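Local coordinates for protein toll (Drosophila melanogaster, PDB 4LXR) that serves as the cell-surface receptor for the cleaved cytokine spaetzle C-106, starting the Toll signalling that patterns the dorsal-ventral axis of the embryo and induces antifungal defence, at residues A[73-78]-A[90-95]; A[38-43]-A[65-70]; A[16-19]-A[24-27]; A[126-131]-A[140-145]. All coordinates share one frame; numbering follows the deposited sequence.

Interaction 1. Residues A[73-78]-A[90-95]; sequences DRVQMR and SILDYL
V75 and L92 meet methyl to methyl, CG1 of V75 lying 4.0 Å from CD2 of L92, and the two side chains slide past each other in opposite directions. V75 leaves the strand towards the helix, and chi1 176° turns CG1 along the strand towards the M77 end, where L92 CD2 lies. M77, two residues on, extends its thioether beside the same leucine: M77 SD is 4.4 Å from L92 CD2, and the terminal M77 CE comes to 4.3 Å from CG2 of I91. Four buried residues thus make a purely apolar seam in which L92 touches both strand residues. Away from this buried seam the contact gives way to polar, partly exposed side chains. R74, Q76 and R78 project from the far side of the strand, where R78 forms a salt bridge with E48 of a spaetzle C-106 chain. D93 and Y94 are exposed on the outside of the helix, D93 being paired with R121. The strand and helix axes run at 114° to each other, 11.8 Å apart at closest approach, a gap filled by side chains. A strand on the concave, ligand-facing side joined through an aliphatic core to a short helix on the outer side is the build of a leucine-rich-repeat solenoid.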
loop_
_atom_site.group_PDB
_atom_site.type_symbol
_atom_site.label_atom_id
_atom_site.label_comp_id
_atom_site.label_asym_id
_atom_site.label_seq_id
_atom_site.Cartn_x
_atom_site.Cartn_y
_atom_site.Cartn_z
ATOM N N ASP A 73 40.246 8.506 -2.815
ATOM C CA ASP A 73 39.527 9.741 -2.474
ATOM C C ASP A 73 39.220 9.882 -0.981
ATOM O O ASP A 73 39.441 10.936 -0.372
ATOM C CB ASP A 73 38.237 9.845 -3.310
ATOM C CG ASP A 73 37.241 10.868 -2.756
ATOM O OD1 ASP A 73 37.514 12.086 -2.810
ATOM O OD2 ASP A 73 36.161 10.449 -2.292
ATOM N N ARG A 74 38.732 8.800 -0.396
ATOM C CA ARG A 74 38.230 8.817 0.959
ATOM C C ARG A 74 38.903 7.727 1.808
ATOM O O ARG A 74 38.980 6.566 1.398
ATOM C CB ARG A 74 36.708 8.629 0.927
ATOM C CG ARG A 74 36.036 8.740 2.283
ATOM C CD ARG A 74 34.511 8.734 2.172
ATOM N NE ARG A 74 33.981 7.386 1.995
ATOM C CZ ARG A 74 33.376 6.958 0.894
ATOM N NH1 ARG A 74 32.929 5.708 0.827
ATOM N NH2 ARG A 74 33.208 7.784 -0.138
ATOM N N VAL A 75 39.410 8.106 2.980
ATOM C CA VAL A 75 39.857 7.118 3.957
ATOM C C VAL A 75 38.929 7.193 5.133
ATOM O O VAL A 75 38.730 8.268 5.701
ATOM C CB VAL A 75 41.276 7.368 4.469
ATOM C CG1 VAL A 75 41.627 6.353 5.563
ATOM C CG2 VAL A 75 42.263 7.293 3.341
ATOM N N GLN A 76 38.339 6.058 5.494
ATOM C CA GLN A 76 37.444 6.024 6.641
ATOM C C GLN A 76 37.989 5.033 7.651
ATOM O O GLN A 76 38.147 3.858 7.335
ATOM C CB GLN A 76 36.037 5.615 6.213
ATOM C CG GLN A 76 35.033 5.576 7.353
ATOM C CD GLN A 76 33.625 5.250 6.891
ATOM O OE1 GLN A 76 33.293 4.093 6.619
ATOM N NE2 GLN A 76 32.792 6.266 6.798
ATOM N N MET A 77 38.262 5.508 8.862
ATOM C CA MET A 77 38.828 4.671 9.914
ATOM C C MET A 77 37.793 4.566 11.023
ATOM O O MET A 77 37.288 5.576 11.488
ATOM C CB MET A 77 40.138 5.269 10.450
ATOM C CG MET A 77 41.289 5.264 9.436
ATOM S SD MET A 77 42.805 6.062 10.029
ATOM C CE MET A 77 43.487 4.696 10.981
ATOM N N ARG A 78 37.479 3.345 11.441
ATOM C CA ARG A 78 36.416 3.117 12.405
ATOM C C ARG A 78 36.888 2.261 13.572
ATOM O O ARG A 78 37.437 1.163 13.374
ATOM C CB ARG A 78 35.219 2.421 11.726
ATOM C CG ARG A 78 34.427 3.338 10.807
ATOM C CD ARG A 78 33.305 2.600 10.059
ATOM N NE ARG A 78 32.215 2.163 10.926
ATOM C CZ ARG A 78 31.255 1.319 10.548
ATOM N NH1 ARG A 78 31.253 0.831 9.314
ATOM N NH2 ARG A 78 30.296 0.964 11.396
ATOM N N SER A 90 51.249 8.397 9.068
ATOM C CA SER A 90 52.167 7.264 9.102
ATOM C C SER A 90 51.471 5.906 8.924
ATOM O O SER A 90 52.020 5.004 8.297
ATOM C CB SER A 90 52.997 7.291 10.382
ATOM O OG SER A 90 53.940 8.348 10.325
ATOM N N ILE A 91 50.271 5.752 9.469
ATOM C CA ILE A 91 49.482 4.553 9.174
ATOM C C ILE A 91 49.143 4.507 7.680
ATOM O O ILE A 91 49.329 3.478 7.019
ATOM C CB ILE A 91 48.190 4.484 10.017
ATOM C CG1 ILE A 91 48.540 4.207 11.478
ATOM C CG2 ILE A 91 47.259 3.400 9.483
ATOM C CD1 ILE A 91 47.534 4.771 12.453
ATOM N N LEU A 92 48.690 5.638 7.144
ATOM C CA LEU A 92 48.342 5.724 5.726
ATOM C C LEU A 92 49.556 5.498 4.802
ATOM O O LEU A 92 49.431 4.812 3.768
ATOM C CB LEU A 92 47.616 7.043 5.411
ATOM C CG LEU A 92 46.400 7.396 6.285
ATOM C CD1 LEU A 92 45.608 8.574 5.731
ATOM C CD2 LEU A 92 45.486 6.207 6.510
ATOM N N ASP A 93 50.719 6.050 5.165
ATOM C CA ASP A 93 51.948 5.788 4.408
ATOM C C ASP A 93 52.229 4.290 4.357
ATOM O O ASP A 93 52.560 3.757 3.308
ATOM C CB ASP A 93 53.182 6.476 5.012
ATOM C CG ASP A 93 53.065 7.993 5.051
ATOM O OD1 ASP A 93 52.273 8.557 4.276
ATOM O OD2 ASP A 93 53.767 8.620 5.871
ATOM N N TYR A 94 52.094 3.628 5.505
ATOM C CA TYR A 94 52.391 2.205 5.636
ATOM C C TYR A 94 51.559 1.398 4.652
ATOM O O TYR A 94 52.033 0.431 4.064
ATOM C CB TYR A 94 52.080 1.730 7.055
ATOM C CG TYR A 94 52.631 0.362 7.386
ATOM C CD1 TYR A 94 53.978 0.195 7.697
ATOM C CD2 TYR A 94 51.803 -0.767 7.385
ATOM C CE1 TYR A 94 54.487 -1.051 8.003
ATOM C CE2 TYR A 94 52.300 -2.014 7.689
ATOM C CZ TYR A 94 53.647 -2.151 7.996
ATOM O OH TYR A 94 54.154 -3.385 8.303
ATOM N N LEU A 95 50.313 1.812 4.479
ATOM C CA LEU A 95 49.392 1.138 3.584
ATOM C C LEU A 95 49.574 1.617 2.147
ATOM O O LEU A 95 48.916 1.124 1.230
ATOM C CB LEU A 95 47.963 1.371 4.058
ATOM C CG LEU A 95 47.679 0.721 5.410
ATOM C CD1 LEU A 95 46.268 1.091 5.915
ATOM C CD2 LEU A 95 47.860 -0.791 5.270
#

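Interaction 2. Residues A[38-43]-A[65-70]; sequences FRLTIQ and KKLRIG
I42 sets its CD1 methyl over the dip where L67 and I69 lie side by side, 4.0 Å from CD1 of L67 and 3.9 Å from CD1 of I69. That methyl is the main bump: L67 meets it tip to tip, whereas I69 passes it obliquely, its CG1 also close to I42 CD1 at 4.1 Å. L67 CD1 is in turn a shallow knob set between two strand residues, since it also lies 4.0 Å from L40 CD2, again tip to tip. An off-staggered chi1 (-109°) accompanies this reach of L67 to both L40 and I42. Here the solenoid begins: strand 38-43 is antiparallel to both 24-29 and 47-52, probably as part of an N-terminal cap, ahead of the parallel strands of the repeats. Residues 65-69 cover the inner side of this strand as irregular chain before strand 70-72. Positive phi at K66 and R68 (61° and 49°) twists the backbone, so L67 and I69 both point inward while the two basic side chains stay exposed. F2 packs against I42 and L67, and V48 of the next strand touches I69. On the other side of strand 38-43, R39 packs on K15 of a spaetzle C-106 chain.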
loop_
_atom_site.group_PDB
_atom_site.type_symbol
_atom_site.label_atom_id
_atom_site.label_comp_id
_atom_site.label_asym_id
_atom_site.label_seq_id
_atom_site.Cartn_x
_atom_site.Cartn_y
_atom_site.Cartn_z
ATOM N N PHE A 38 42.110 -6.210 12.180
ATOM C CA PHE A 38 41.807 -5.293 11.093
ATOM C C PHE A 38 40.947 -5.952 10.041
ATOM O O PHE A 38 41.142 -7.113 9.689
ATOM C CB PHE A 38 43.084 -4.779 10.445
ATOM C CG PHE A 38 43.963 -4.028 11.390
ATOM C CD1 PHE A 38 43.674 -2.716 11.732
ATOM C CD2 PHE A 38 45.063 -4.633 11.961
ATOM C CE1 PHE A 38 44.480 -2.022 12.605
ATOM C CE2 PHE A 38 45.871 -3.941 12.841
ATOM C CZ PHE A 38 45.577 -2.636 13.163
ATOM N N ARG A 39 39.985 -5.192 9.547
ATOM C CA ARG A 39 39.201 -5.608 8.412
ATOM C C ARG A 39 39.195 -4.435 7.464
ATOM O O ARG A 39 38.637 -3.393 7.774
ATOM C CB ARG A 39 37.775 -5.964 8.835
ATOM C CG ARG A 39 36.955 -6.580 7.727
ATOM C CD ARG A 39 35.526 -6.861 8.175
ATOM N NE ARG A 39 35.467 -7.560 9.458
ATOM C CZ ARG A 39 35.373 -8.880 9.587
ATOM N NH1 ARG A 39 35.329 -9.654 8.514
ATOM N NH2 ARG A 39 35.324 -9.427 10.795
ATOM N N LEU A 40 39.836 -4.596 6.317
ATOM C CA LEU A 40 39.928 -3.512 5.355
ATOM C C LEU A 40 39.028 -3.734 4.158
ATOM O O LEU A 40 39.006 -4.815 3.579
ATOM C CB LEU A 40 41.367 -3.331 4.873
ATOM C CG LEU A 40 42.397 -2.758 5.846
ATOM C CD1 LEU A 40 43.081 -3.882 6.623
ATOM C CD2 LEU A 40 43.407 -1.994 5.037
ATOM N N THR A 41 38.290 -2.699 3.783
ATOM C CA THR A 41 37.500 -2.748 2.564
ATOM C C THR A 41 38.086 -1.750 1.581
ATOM O O THR A 41 38.173 -0.550 1.861
ATOM C CB THR A 41 36.027 -2.420 2.827
ATOM O OG1 THR A 41 35.497 -3.346 3.780
ATOM C CG2 THR A 41 35.218 -2.499 1.537
ATOM N N ILE A 42 38.505 -2.259 0.434
ATOM C CA ILE A 42 39.164 -1.448 -0.572
ATOM C C ILE A 42 38.325 -1.382 -1.839
ATOM O O ILE A 42 37.969 -2.414 -2.425
ATOM C CB ILE A 42 40.561 -2.001 -0.915
ATOM C CG1 ILE A 42 41.405 -2.150 0.352
ATOM C CG2 ILE A 42 41.251 -1.108 -1.936
ATOM C CD1 ILE A 42 42.825 -2.630 0.098
ATOM N N GLN A 43 37.995 -0.160 -2.234
ATOM C CA GLN A 43 37.359 0.123 -3.515
ATOM C C GLN A 43 38.305 1.076 -4.254
ATOM O O GLN A 43 38.281 2.287 -4.024
ATOM C CB GLN A 43 35.980 0.749 -3.297
ATOM C CG GLN A 43 35.236 1.151 -4.553
ATOM C CD GLN A 43 34.555 -0.021 -5.221
ATOM O OE1 GLN A 43 33.736 -0.709 -4.608
ATOM N NE2 GLN A 43 34.895 -0.262 -6.480
ATOM N N LYS A 65 51.269 -5.811 5.219
ATOM C CA LYS A 65 52.510 -5.196 4.752
ATOM C C LYS A 65 52.521 -5.059 3.234
ATOM O O LYS A 65 52.073 -5.963 2.526
ATOM C CB LYS A 65 53.717 -6.037 5.175
ATOM C CG LYS A 65 53.933 -6.163 6.669
ATOM C CD LYS A 65 55.197 -6.970 6.963
ATOM C CE LYS A 65 55.576 -6.929 8.442
ATOM N NZ LYS A 65 54.816 -7.901 9.281
ATOM N N LYS A 66 53.045 -3.937 2.745
ATOM C CA LYS A 66 53.205 -3.687 1.310
ATOM C C LYS A 66 51.890 -3.674 0.520
ATOM O O LYS A 66 51.818 -4.223 -0.580
ATOM C CB LYS A 66 54.178 -4.697 0.688
ATOM C CG LYS A 66 55.601 -4.622 1.237
ATOM C CD LYS A 66 56.216 -3.250 0.995
ATOM C CE LYS A 66 56.331 -2.945 -0.493
ATOM N NZ LYS A 66 56.683 -1.520 -0.755
ATOM N N LEU A 67 50.859 -3.040 1.065
ATOM C CA LEU A 67 49.562 -3.030 0.396
ATOM C C LEU A 67 49.588 -2.252 -0.919
ATOM O O LEU A 67 48.976 -2.669 -1.908
ATOM C CB LEU A 67 48.490 -2.444 1.305
ATOM C CG LEU A 67 47.452 -3.400 1.879
ATOM C CD1 LEU A 67 46.199 -2.640 2.260
ATOM C CD2 LEU A 67 47.130 -4.488 0.888
ATOM N N ARG A 68 50.299 -1.127 -0.917
ATOM C CA ARG A 68 50.339 -0.205 -2.055
ATOM C C ARG A 68 48.953 0.153 -2.587
ATOM O O ARG A 68 48.656 -0.062 -3.759
ATOM C CB ARG A 68 51.234 -0.740 -3.180
ATOM C CG ARG A 68 52.691 -0.925 -2.776
ATOM C CD ARG A 68 53.589 -1.218 -3.982
ATOM N NE ARG A 68 54.176 0.000 -4.547
ATOM C CZ ARG A 68 53.859 0.520 -5.733
ATOM N NH1 ARG A 68 54.453 1.634 -6.149
ATOM N NH2 ARG A 68 52.958 -0.074 -6.508
ATOM N N ILE A 69 48.100 0.695 -1.729
ATOM C CA ILE A 69 46.743 1.031 -2.158
ATOM C C ILE A 69 46.723 2.058 -3.305
ATOM O O ILE A 69 45.974 1.902 -4.261
ATOM C CB ILE A 69 45.857 1.473 -0.966
ATOM C CG1 ILE A 69 45.681 0.304 0.012
ATOM C CG2 ILE A 69 44.507 2.001 -1.448
ATOM C CD1 ILE A 69 44.777 0.602 1.175
ATOM N N GLY A 70 47.561 3.088 -3.227
ATOM C CA GLY A 70 47.627 4.079 -4.288
ATOM C C GLY A 70 46.723 5.272 -4.041
ATOM O O GLY A 70 46.288 5.508 -2.909
#

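Interaction 3. Residues A[16-19]-A[24-27]; sequences CQCA and EYEI
The Y25 ring has the sulfur of C18 beside it: SG sits 5.4 Å from the Y25 ring centroid and 62° off the ring normal, an oblique sulfur-aromatic contact. F2 adds an edge-to-face partner to the same ring. The C18 sulfur stands opposite its own backbone N (chi1 180°), a rotation that brings SG within 4.1 Å of Y25 CB and 3.8 Å of CG1 of I27. I27 also uses its other branch, CG2 lying 4.1 Å from CB of C16, and so touches two cysteines, C16 just before the first strand and C18 within it. The backbones are joined by two bonds at the hydrogen-bonded pair A19 and E26: A19 N reaches E26 O at 3.1 Å, and E26 N reaches A19 O at 3.0 Å, the latter nearly straight at 176°. C18 and I27 form the adjoining non-hydrogen-bonded pair, where I27 CA lies 3.4 Å from Q17 O in a CA-H...O contact. A19 and E26 turn their side chains to the other face, and there E26 OE2 accepts a hydrogen bond from the backbone N of L16 of a spaetzle C-106 chain. This is an antiparallel beta hairpin whose arms are linked by the C16-C29 disulfide and which the C18-C7 disulfide ties to helix 4-12, consistent with a cysteine-rich cap at the N-terminal end of a leucine-rich-repeat solenoid.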
loop_
_atom_site.group_PDB
_atom_site.type_symbol
_atom_site.label_atom_id
_atom_site.label_comp_id
_atom_site.label_asym_id
_atom_site.label_seq_id
_atom_site.Cartn_x
_atom_site.Cartn_y
_atom_site.Cartn_z
ATOM N N CYS A 16 47.567 -12.240 6.395
ATOM C CA CYS A 16 46.210 -11.765 6.148
ATOM C C CYS A 16 45.590 -12.518 4.979
ATOM O O CYS A 16 46.297 -13.038 4.117
ATOM C CB CYS A 16 46.212 -10.266 5.836
ATOM S SG CYS A 16 46.898 -9.222 7.141
ATOM N N GLN A 17 44.266 -12.576 4.949
ATOM C CA GLN A 17 43.587 -13.139 3.801
ATOM C C GLN A 17 42.827 -12.036 3.080
ATOM O O GLN A 17 42.462 -11.022 3.677
ATOM C CB GLN A 17 42.650 -14.267 4.225
ATOM C CG GLN A 17 41.276 -13.803 4.652
ATOM C CD GLN A 17 40.434 -14.924 5.217
ATOM O OE1 GLN A 17 39.207 -14.907 5.110
ATOM N NE2 GLN A 17 41.089 -15.905 5.832
ATOM N N CYS A 18 42.622 -12.217 1.786
ATOM C CA CYS A 18 41.896 -11.249 0.985
ATOM C C CYS A 18 40.917 -11.988 0.081
ATOM O O CYS A 18 41.242 -13.036 -0.468
ATOM C CB CYS A 18 42.876 -10.442 0.137
ATOM S SG CYS A 18 42.120 -9.187 -0.927
ATOM N N ALA A 19 39.715 -11.450 -0.065
ATOM C CA ALA A 19 38.748 -12.028 -0.987
ATOM C C ALA A 19 38.053 -10.907 -1.736
ATOM O O ALA A 19 37.576 -9.951 -1.115
ATOM C CB ALA A 19 37.730 -12.896 -0.237
ATOM N N GLU A 24 34.746 -4.534 -4.806
ATOM C CA GLU A 24 35.708 -4.248 -3.745
ATOM C C GLU A 24 36.505 -5.463 -3.267
ATOM O O GLU A 24 36.372 -6.567 -3.793
ATOM C CB GLU A 24 35.004 -3.589 -2.558
ATOM C CG GLU A 24 34.085 -4.528 -1.805
ATOM C CD GLU A 24 33.166 -3.805 -0.846
ATOM O OE1 GLU A 24 32.506 -4.494 -0.032
ATOM O OE2 GLU A 24 33.113 -2.552 -0.899
ATOM N N TYR A 25 37.342 -5.240 -2.262
ATOM C CA TYR A 25 38.138 -6.304 -1.671
ATOM C C TYR A 25 37.989 -6.233 -0.167
ATOM O O TYR A 25 37.992 -5.149 0.398
ATOM C CB TYR A 25 39.612 -6.152 -2.057
ATOM C CG TYR A 25 39.848 -6.171 -3.549
ATOM C CD1 TYR A 25 39.999 -7.380 -4.240
ATOM C CD2 TYR A 25 39.904 -4.988 -4.275
ATOM C CE1 TYR A 25 40.207 -7.400 -5.606
ATOM C CE2 TYR A 25 40.111 -4.998 -5.641
ATOM C CZ TYR A 25 40.262 -6.210 -6.302
ATOM O OH TYR A 25 40.471 -6.217 -7.660
ATOM N N GLU A 26 37.834 -7.378 0.483
ATOM C CA GLU A 26 37.854 -7.392 1.933
ATOM C C GLU A 26 39.121 -8.073 2.422
ATOM O O GLU A 26 39.393 -9.219 2.075
ATOM C CB GLU A 26 36.631 -8.083 2.531
ATOM C CG GLU A 26 36.538 -7.883 4.042
ATOM C CD GLU A 26 35.661 -8.906 4.742
ATOM O OE1 GLU A 26 36.013 -10.109 4.743
ATOM O OE2 GLU A 26 34.624 -8.505 5.307
ATOM N N ILE A 27 39.894 -7.356 3.223
ATOM C CA ILE A 27 41.094 -7.913 3.809
ATOM C C ILE A 27 40.906 -8.111 5.306
ATOM O O ILE A 27 40.463 -7.192 5.997
ATOM C CB ILE A 27 42.276 -6.989 3.560
ATOM C CG1 ILE A 27 42.458 -6.803 2.050
ATOM C CG2 ILE A 27 43.525 -7.555 4.212
ATOM C CD1 ILE A 27 43.541 -5.842 1.665
#

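Interaction 4. Residues A[126-131]-A[140-145]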
loop_
_atom_site.group_PDB
_atom_site.type_symbol
_atom_site.label_atom_id
_atom_site.label_comp_id
_atom_site.label_asym_id
_atom_site.label_seq_id
_atom_site.Cartn_x
_atom_site.Cartn_y
_atom_site.Cartn_z
ATOM N N LYS A 126 40.674 18.061 2.124
ATOM C CA LYS A 126 39.547 18.957 1.873
ATOM C C LYS A 126 38.443 18.681 2.865
ATOM O O LYS A 126 37.587 19.518 3.123
ATOM C CB LYS A 126 39.027 18.816 0.438
ATOM C CG LYS A 126 39.805 19.660 -0.566
ATOM C CD LYS A 126 40.274 18.826 -1.739
ATOM C CE LYS A 126 41.015 19.690 -2.760
ATOM N NZ LYS A 126 41.969 18.893 -3.592
ATOM N N ARG A 127 38.467 17.494 3.443
ATOM C CA ARG A 127 37.352 17.084 4.265
ATOM C C ARG A 127 37.854 16.254 5.422
ATOM O O ARG A 127 38.632 15.336 5.238
ATOM C CB ARG A 127 36.320 16.297 3.423
ATOM C CG ARG A 127 35.093 15.869 4.246
ATOM C CD ARG A 127 33.854 15.498 3.409
ATOM N NE ARG A 127 32.684 15.380 4.282
ATOM C CZ ARG A 127 31.447 15.106 3.875
ATOM N NH1 ARG A 127 31.194 14.908 2.582
ATOM N NH2 ARG A 127 30.462 15.026 4.770
ATOM N N PHE A 128 37.392 16.560 6.623
ATOM C CA PHE A 128 37.848 15.816 7.785
ATOM C C PHE A 128 36.684 15.647 8.723
ATOM O O PHE A 128 35.941 16.595 8.938
ATOM C CB PHE A 128 39.010 16.559 8.479
ATOM C CG PHE A 128 39.371 16.011 9.833
ATOM C CD1 PHE A 128 39.973 14.756 9.958
ATOM C CD2 PHE A 128 39.137 16.763 10.989
ATOM C CE1 PHE A 128 40.330 14.244 11.213
ATOM C CE2 PHE A 128 39.499 16.268 12.264
ATOM C CZ PHE A 128 40.084 15.002 12.379
ATOM N N ARG A 129 36.522 14.444 9.276
ATOM C CA ARG A 129 35.494 14.202 10.282
ATOM C C ARG A 129 36.079 13.455 11.465
ATOM O O ARG A 129 36.772 12.456 11.291
ATOM C CB ARG A 129 34.310 13.400 9.717
ATOM C CG ARG A 129 33.438 12.810 10.845
ATOM C CD ARG A 129 31.963 12.557 10.425
ATOM N NE ARG A 129 31.792 11.387 9.574
ATOM C CZ ARG A 129 31.668 10.123 9.997
ATOM N NH1 ARG A 129 31.729 9.808 11.298
ATOM N NH2 ARG A 129 31.485 9.156 9.096
ATOM N N PHE A 130 35.785 13.930 12.669
ATOM C CA PHE A 130 36.192 13.231 13.877
ATOM C C PHE A 130 34.955 12.985 14.721
ATOM O O PHE A 130 34.209 13.920 15.049
ATOM C CB PHE A 130 37.206 14.068 14.678
ATOM C CG PHE A 130 37.638 13.427 15.965
ATOM C CD1 PHE A 130 38.172 12.136 15.971
ATOM C CD2 PHE A 130 37.530 14.109 17.161
ATOM C CE1 PHE A 130 38.576 11.525 17.156
ATOM C CE2 PHE A 130 37.936 13.511 18.372
ATOM C CZ PHE A 130 38.461 12.218 18.370
ATOM N N THR A 131 34.759 11.741 15.128
ATOM C CA THR A 131 33.505 11.369 15.769
ATOM C C THR A 131 33.788 10.374 16.870
ATOM O O THR A 131 34.476 9.370 16.644
ATOM C CB THR A 131 32.551 10.741 14.731
ATOM O OG1 THR A 131 32.128 11.755 13.804
ATOM C CG2 THR A 131 31.330 10.109 15.400
ATOM N N ALA A 140 42.391 23.117 20.903
ATOM C CA ALA A 140 41.996 24.101 19.918
ATOM C C ALA A 140 43.063 24.384 18.858
ATOM O O ALA A 140 42.794 25.090 17.890
ATOM C CB ALA A 140 41.553 25.371 20.605
ATOM N N ASN A 141 44.264 23.834 19.026
ATOM C CA ASN A 141 45.232 23.863 17.936
ATOM C C ASN A 141 45.157 22.650 16.991
ATOM O O ASN A 141 46.023 22.495 16.121
ATOM C CB ASN A 141 46.664 24.047 18.465
ATOM C CG ASN A 141 47.227 22.792 19.083
ATOM O OD1 ASN A 141 46.487 21.861 19.458
ATOM N ND2 ASN A 141 48.549 22.756 19.214
ATOM N N LEU A 142 44.138 21.805 17.156
ATOM C CA LEU A 142 43.989 20.594 16.318
ATOM C C LEU A 142 44.155 20.882 14.818
ATOM O O LEU A 142 44.862 20.155 14.103
ATOM C CB LEU A 142 42.640 19.898 16.585
ATOM C CG LEU A 142 42.379 18.639 15.736
ATOM C CD1 LEU A 142 43.410 17.536 16.033
ATOM C CD2 LEU A 142 40.947 18.110 15.858
ATOM N N LEU A 143 43.550 21.970 14.348
ATOM C CA LEU A 143 43.423 22.219 12.906
ATOM C C LEU A 143 44.397 23.276 12.415
ATOM O O LEU A 143 44.133 24.007 11.447
ATOM C CB LEU A 143 41.973 22.600 12.555
ATOM C CG LEU A 143 40.935 21.509 12.918
ATOM C CD1 LEU A 143 39.523 22.042 12.752
ATOM C CD2 LEU A 143 41.143 20.256 12.069
ATOM N N THR A 144 45.541 23.340 13.084
ATOM C CA THR A 144 46.609 24.221 12.657
ATOM C C THR A 144 47.028 23.882 11.237
ATOM O O THR A 144 47.273 22.729 10.928
ATOM C CB THR A 144 47.832 24.097 13.603
ATOM O OG1 THR A 144 47.425 24.479 14.922
ATOM C CG2 THR A 144 49.014 24.965 13.115
ATOM N N ASP A 145 47.113 24.910 10.393
ATOM C CA ASP A 145 47.570 24.788 9.016
ATOM C C ASP A 145 46.649 23.981 8.099
ATOM O O ASP A 145 47.076 23.596 7.009
ATOM C CB ASP A 145 48.990 24.209 8.929
ATOM C CG ASP A 145 50.030 25.067 9.648
ATOM O OD1 ASP A 145 49.810 26.292 9.819
ATOM O OD2 ASP A 145 51.069 24.490 10.050
#
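F128 has CG anti to its backbone N (chi1 169°), L143 has CG anti to its carbonyl carbon (chi1 -60°), and these two choices bring the phenyl ring and the leucine together. CD2 of F128 lies 4.2 Å from CD2 of L143, and the two side chains cross at a slant. L143 leaves its backbone alongside the strand, and only the end of its side chain comes nearer. L142 also supplies a methyl, its CD2 being 4.3 Å from F128 CE2, so neighbouring ring carbons each meet a leucine methyl, obliquely to the plane. The leucines can do this because they are the two central residues of a type I beta turn from N141 to T144. T144 closes that turn twice on one acceptor: T144 N lies 3.2 Å from N141 O, and T144 OG1 donates to N141 O at 2.7 Å, both arriving from the same face of the carbonyl plane. A ring buried under the following turn is consistent with a leucine-rich-repeat interior. On the strand's other side, R129 NH1 donates to T131 OG1 at 3.2 Å, in the guanidinium plane and nearly straight (168°), and also salt-bridges E106. Strand 127-131 runs parallel to and between 102-106 and 151-155. F130 packs on F105 and L154 of these neighbours, L143 rests on L152, and R127 NH1 hydrogen-bonds G3 O of one spaetzle C-106 chain on the concave side.

All four contacts lie in the N-terminal part of the receptor ectodomain, and the strand series runs from interaction 3 through 2 and 1 to 4. Interactions 2 and 3, with centres 8 Å apart, share adjacent strands: L40 N probably bonds I27 O at 2.7 Å, and I42 O probably accepts from Y25 N at 2.9 Å. Interactions 1 and 2 are joined through the interior, where L95 O lies 3.1 Å from I69 N, a probable hydrogen bond. Interaction 4 stands farther along, its centre about 15 Å from that of interaction 1. The apolar contacts 1, 2 and 4 lie behind the cytokine-binding surface, while interaction 3 meets it directly through A19 and E26.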